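Local coordinates for protein enoyl-CoA hydratase (Mycobacterium thermoresistibile, PDB 3T3W) that is a crotonase-like protein that probably hydrates enoyl-CoA thioesters in lipid metabolism and binds a zinc ion in this structure, at residues 150-155 with 165-170. Numbering follows the deposited sequence.
Sequences FSDPVV and HGHTWE
Asp152 and His167 make this contact by themselves, through one short hydrogen bond. NE2 of His167 donates to OD2 of Asp152 at 2.7 Å, with an N-H...O angle of 164°, so the bond is nearly straight. The oxygen receives it on its anti lone pair, turned away from OD1, and lies nearly in the imidazole plane. Carboxylate and ring are close to coplanar, their planes 29° apart. In Asp152 the CG, anti to the backbone N (chi1 -176°), carries the carboxylate to the ring. In the crotonase-like fold of this chain, the bond ties the loop leaving strand 149-151 to helix 167-171, and the side chain of Asp152 is about 10 Å from the bound zinc ion. Both carboxylate oxygens are gripped further: OD2 also accepts from Val162 N, while OD1 of Asp152 bonds Ser130 OG and, weakly, Val154 N at 3.4 Å. Trp137 meets the His167 ring edge-to-face, and Leu180 of helix 173-182 touches both partners. His165, in the loop ahead of the helix, brings a ring face over His167 ND1, and NE2 of His165 shares a 2.8 Å hydrogen bond with Thr168 OG1.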
loop_
_atom_site.group_PDB
_atom_site.type_symbol
_atom_site.label_atom_id
_atom_site.label_comp_id
_atom_site.label_asym_id
_atom_site.label_seq_id
_atom_site.Cartn_x
_atom_site.Cartn_y
_atom_site.Cartn_z
ATOM N N PHE F 150 6.021 30.581 2.153
ATOM C CA PHE F 150 5.376 29.497 1.416
ATOM C C PHE F 150 3.926 29.409 1.813
ATOM O O PHE F 150 3.607 29.410 3.005
ATOM C CB PHE F 150 6.031 28.152 1.734
ATOM C CG PHE F 150 7.452 28.028 1.275
ATOM C CD1 PHE F 150 7.760 27.520 0.024
ATOM C CD2 PHE F 150 8.492 28.408 2.096
ATOM C CE1 PHE F 150 9.077 27.350 -0.377
ATOM C CE2 PHE F 150 9.826 28.250 1.685
ATOM C CZ PHE F 150 10.123 27.746 0.434
ATOM N N SER F 151 3.025 29.284 0.829
ATOM C CA SER F 151 1.591 29.208 1.157
ATOM C C SER F 151 0.822 28.515 0.037
ATOM O O SER F 151 1.323 28.420 -1.082
ATOM C CB SER F 151 1.020 30.636 1.417
ATOM O OG SER F 151 1.016 31.402 0.204
ATOM N N ASP F 152 -0.370 28.029 0.370
ATOM C CA ASP F 152 -1.319 27.584 -0.636
ATOM C C ASP F 152 -2.720 27.971 -0.198
ATOM O O ASP F 152 -3.404 27.139 0.386
ATOM C CB ASP F 152 -1.221 26.090 -0.877
ATOM C CG ASP F 152 -2.127 25.618 -1.983
ATOM O OD1 ASP F 152 -2.760 26.503 -2.659
ATOM O OD2 ASP F 152 -2.248 24.372 -2.128
ATOM N N PRO F 153 -3.142 29.221 -0.505
ATOM C CA PRO F 153 -4.463 29.705 -0.108
ATOM C C PRO F 153 -5.621 29.405 -1.069
ATOM O O PRO F 153 -6.646 30.152 -1.060
ATOM C CB PRO F 153 -4.246 31.208 0.021
ATOM C CG PRO F 153 -3.179 31.526 -0.944
ATOM C CD PRO F 153 -2.283 30.315 -1.009
ATOM N N VAL F 154 -5.532 28.340 -1.866
ATOM C CA VAL F 154 -6.587 28.092 -2.881
ATOM C C VAL F 154 -7.916 27.655 -2.331
ATOM O O VAL F 154 -8.895 27.702 -3.055
ATOM C CB VAL F 154 -6.198 27.087 -4.011
ATOM C CG1 VAL F 154 -5.127 27.678 -4.890
ATOM C CG2 VAL F 154 -5.841 25.717 -3.460
ATOM N N VAL F 155 -8.004 27.308 -1.031
ATOM C CA VAL F 155 -9.320 27.010 -0.426
ATOM C C VAL F 155 -10.258 28.217 -0.595
ATOM O O VAL F 155 -11.481 28.042 -0.829
ATOM C CB VAL F 155 -9.196 26.527 1.052
ATOM C CG1 VAL F 155 -10.509 26.680 1.831
ATOM C CG2 VAL F 155 -8.704 25.057 1.105
ATOM N N HIS F 165 -0.377 17.236 -4.874
ATOM C CA HIS F 165 -0.491 17.266 -3.425
ATOM C C HIS F 165 0.787 16.765 -2.754
ATOM O O HIS F 165 0.856 15.659 -2.235
ATOM C CB HIS F 165 -1.728 16.491 -2.929
ATOM C CG HIS F 165 -1.997 16.690 -1.458
ATOM N ND1 HIS F 165 -2.761 17.719 -0.995
ATOM C CD2 HIS F 165 -1.472 16.057 -0.338
ATOM C CE1 HIS F 165 -2.757 17.681 0.353
ATOM N NE2 HIS F 165 -1.966 16.678 0.751
ATOM N N GLY F 166 1.784 17.638 -2.704
ATOM C CA GLY F 166 2.998 17.409 -1.933
ATOM C C GLY F 166 2.796 17.696 -0.443
ATOM O O GLY F 166 3.608 17.293 0.377
ATOM N N HIS F 167 1.725 18.429 -0.110
ATOM C CA HIS F 167 1.595 19.046 1.193
ATOM C C HIS F 167 1.792 18.040 2.317
ATOM O O HIS F 167 2.550 18.290 3.279
ATOM C CB HIS F 167 0.216 19.709 1.397
ATOM C CG HIS F 167 -0.244 20.579 0.251
ATOM N ND1 HIS F 167 -0.455 20.088 -1.016
ATOM C CD2 HIS F 167 -0.605 21.924 0.222
ATOM C CE1 HIS F 167 -0.906 21.088 -1.803
ATOM N NE2 HIS F 167 -1.016 22.212 -1.039
ATOM N N THR F 168 1.058 16.943 2.284
ATOM C CA THR F 168 1.100 15.968 3.352
ATOM C C THR F 168 2.486 15.338 3.515
ATOM O O THR F 168 2.921 15.083 4.629
ATOM C CB THR F 168 0.031 14.875 3.152
ATOM O OG1 THR F 168 -1.257 15.507 3.171
ATOM C CG2 THR F 168 0.030 13.798 4.282
ATOM N N TRP F 169 3.112 15.033 2.377
ATOM C CA TRP F 169 4.440 14.421 2.337
ATOM C C TRP F 169 5.504 15.362 2.841
ATOM O O TRP F 169 6.454 14.943 3.537
ATOM C CB TRP F 169 4.758 14.054 0.897
ATOM C CG TRP F 169 3.779 13.056 0.318
ATOM C CD1 TRP F 169 2.629 13.332 -0.371
ATOM C CD2 TRP F 169 3.834 11.608 0.449
ATOM N NE1 TRP F 169 1.973 12.182 -0.706
ATOM C CE2 TRP F 169 2.638 11.094 -0.209
ATOM C CE3 TRP F 169 4.721 10.709 1.043
ATOM C CZ2 TRP F 169 2.393 9.746 -0.316
ATOM C CZ3 TRP F 169 4.468 9.327 0.921
ATOM C CH2 TRP F 169 3.318 8.860 0.271
ATOM N N GLU F 170 5.343 16.638 2.538
ATOM C CA GLU F 170 6.374 17.663 2.802
ATOM C C GLU F 170 6.276 18.283 4.199
ATOM O O GLU F 170 7.290 18.607 4.826
ATOM C CB GLU F 170 6.270 18.751 1.747
ATOM C CG GLU F 170 6.588 18.270 0.344
ATOM C CD GLU F 170 8.066 18.116 0.033
ATOM O OE1 GLU F 170 8.927 18.554 0.842
ATOM O OE2 GLU F 170 8.344 17.606 -1.080
#